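Local coordinates for protein extracellular ligand-binding receptor (Sphaerobacter thermophilus, PDB 4ZPJ) that probably serves as the substrate-binding receptor of an ABC transporter, capturing a small ligand outside the cell for uptake, and also binds zinc ions, at residues 90-95 / 356-361. Numbering follows the deposited sequence.
Sequences GGRPVE and DGEVEN. With ZN (zinc ion), chain L.
A salt-bridge network of Arg92, Glu358 and Glu360 joins the start of strand 92-100 to the loop between helices 336-354 and 362-371. Arg92 and Glu360 meet tip to tip. Their guanidinium and carboxylate planes are nearly coplanar, 7° apart. The grip is end-on and bidentate. NH1 of Arg92 donates to OE1 of Glu360 at 3.0 Å, close to straight. NH2 of Arg92 lies a very short 2.5 Å from OE2 of Glu360. Both oxygens use their syn lone pairs. A bend at chi3 (67°) in Arg92 and one at chi2 (85°) in Glu360 bring the two flat ends together. The second carboxylate arrives at the guanidinium edge, in plane, with Glu358 OE2 3.5 Å from Arg92 NH1. The Glu358 carboxylate makes this longer salt bridge and probably helps to balance the arginine's charge together with Glu360. The strand belongs to the mixed sheet of a periplasmic binding protein fold, next to strand 55-61. Arg92 NE donates to the backbone O of Glu53 and Arg92 NH2 to that of Pro54, so these bonds also help to fix the guanidinium. An alanine at Arg92 would probably lose this tie between strand and loop and leave two nearby carboxylates without their shared cation. Asp356 is the C-prime residue of a Schellman motif that ends helix 336-354. Its OD1 lies 3.6 Å from Gly90 CA. A side chain at Gly90 would run into Asp356 O. A type I turn from Glu358 to Asn361 then leads into helix 362-371, where Asn361 is the N-cap. Further along the strand, Glu95 OE1 binds a zinc ion at 2.2 Å, with a water as another ligand.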
loop_
_atom_site.group_PDB
_atom_site.type_symbol
_atom_site.label_atom_id
_atom_site.label_comp_id
_atom_site.label_asym_id
_atom_site.label_seq_id
_atom_site.Cartn_x
_atom_site.Cartn_y
_atom_site.Cartn_z
ATOM N N GLY A 90 13.740 -2.890 -26.106
ATOM C CA GLY A 90 14.550 -2.458 -27.224
ATOM C C GLY A 90 15.674 -3.416 -27.576
ATOM O O GLY A 90 16.782 -2.974 -27.852
ATOM N N GLY A 91 15.384 -4.721 -27.560
ATOM C CA GLY A 91 16.396 -5.762 -27.847
ATOM C C GLY A 91 17.327 -6.066 -26.669
ATOM O O GLY A 91 18.294 -6.790 -26.822
ATOM N N ARG A 92 17.038 -5.519 -25.494
ATOM C CA ARG A 92 17.933 -5.648 -24.363
ATOM C C ARG A 92 17.249 -6.443 -23.260
ATOM O O ARG A 92 16.156 -6.098 -22.862
ATOM C CB ARG A 92 18.369 -4.279 -23.838
ATOM C CG ARG A 92 19.272 -3.503 -24.785
ATOM C CD ARG A 92 19.632 -2.150 -24.199
ATOM N NE ARG A 92 20.473 -2.283 -23.003
ATOM C CZ ARG A 92 21.079 -1.273 -22.372
ATOM N NH1 ARG A 92 20.927 -0.025 -22.808
ATOM N NH2 ARG A 92 21.819 -1.506 -21.278
ATOM N N PRO A 93 17.892 -7.515 -22.782
ATOM C CA PRO A 93 17.294 -8.366 -21.788
ATOM C C PRO A 93 17.379 -7.671 -20.430
ATOM O O PRO A 93 18.393 -7.019 -20.140
ATOM C CB PRO A 93 18.204 -9.640 -21.813
ATOM C CG PRO A 93 19.540 -9.139 -22.198
ATOM C CD PRO A 93 19.279 -7.931 -23.102
ATOM N N VAL A 94 16.347 -7.816 -19.615
ATOM C CA VAL A 94 16.382 -7.335 -18.233
ATOM C C VAL A 94 17.025 -8.388 -17.346
ATOM O O VAL A 94 16.825 -9.571 -17.550
ATOM C CB VAL A 94 14.967 -7.092 -17.673
ATOM C CG1 VAL A 94 15.040 -6.582 -16.240
ATOM C CG2 VAL A 94 14.225 -6.088 -18.512
ATOM N N GLU A 95 17.813 -7.967 -16.372
ATOM C CA GLU A 95 18.129 -8.858 -15.284
ATOM C C GLU A 95 17.865 -8.224 -13.923
ATOM O O GLU A 95 18.402 -7.174 -13.579
ATOM C CB GLU A 95 19.542 -9.451 -15.393
ATOM C CG GLU A 95 20.679 -8.467 -15.467
ATOM C CD GLU A 95 22.034 -9.146 -15.643
ATOM O OE1 GLU A 95 22.904 -8.940 -14.771
ATOM O OE2 GLU A 95 22.234 -9.898 -16.641
ATOM N N ASP A 356 12.991 2.997 -25.328
ATOM C CA ASP A 356 13.607 1.933 -26.124
ATOM C C ASP A 356 14.815 1.270 -25.388
ATOM O O ASP A 356 15.793 0.872 -26.005
ATOM C CB ASP A 356 14.008 2.504 -27.516
ATOM C CG ASP A 356 13.912 1.465 -28.662
ATOM O OD1 ASP A 356 13.054 0.555 -28.594
ATOM O OD2 ASP A 356 14.680 1.577 -29.657
ATOM N N GLY A 357 14.717 1.144 -24.063
ATOM C CA GLY A 357 15.745 0.497 -23.267
ATOM C C GLY A 357 16.999 1.285 -23.004
ATOM O O GLY A 357 17.899 0.787 -22.310
ATOM N N GLU A 358 17.100 2.493 -23.550
ATOM C CA GLU A 358 18.317 3.311 -23.398
ATOM C C GLU A 358 18.341 3.807 -21.963
ATOM O O GLU A 358 18.256 4.986 -21.668
ATOM C CB GLU A 358 18.418 4.455 -24.437
ATOM C CG GLU A 358 18.751 4.023 -25.882
ATOM C CD GLU A 358 20.024 3.152 -26.032
ATOM O OE1 GLU A 358 21.013 3.605 -26.659
ATOM O OE2 GLU A 358 20.041 1.990 -25.549
ATOM N N VAL A 359 18.499 2.847 -21.082
ATOM C CA VAL A 359 18.349 3.033 -19.658
ATOM C C VAL A 359 19.494 3.826 -19.013
ATOM O O VAL A 359 19.352 4.327 -17.922
ATOM C CB VAL A 359 18.212 1.659 -18.999
ATOM C CG1 VAL A 359 19.592 0.956 -18.848
ATOM C CG2 VAL A 359 17.522 1.772 -17.664
ATOM N N GLU A 360 20.627 3.934 -19.688
ATOM C CA GLU A 360 21.758 4.689 -19.168
ATOM C C GLU A 360 21.549 6.173 -19.376
ATOM O O GLU A 360 22.277 6.981 -18.829
ATOM C CB GLU A 360 23.069 4.277 -19.856
ATOM C CG GLU A 360 23.435 2.792 -19.718
ATOM C CD GLU A 360 22.780 1.901 -20.771
ATOM O OE1 GLU A 360 22.247 2.432 -21.796
ATOM O OE2 GLU A 360 22.796 0.664 -20.556
ATOM N N ASN A 361 20.570 6.536 -20.191
ATOM C CA ASN A 361 20.198 7.931 -20.353
ATOM C C ASN A 361 19.231 8.328 -19.218
ATOM O O ASN A 361 18.013 8.232 -19.361
ATOM C CB ASN A 361 19.602 8.114 -21.743
ATOM C CG ASN A 361 19.243 9.534 -22.022
ATOM O OD1 ASN A 361 19.174 10.359 -21.106
ATOM N ND2 ASN A 361 18.979 9.833 -23.281
HETATM ZN ZN ZN L . 23.781 -10.957 -14.400
HETATM O O HOH W 1 22.698 -11.884 -15.411
#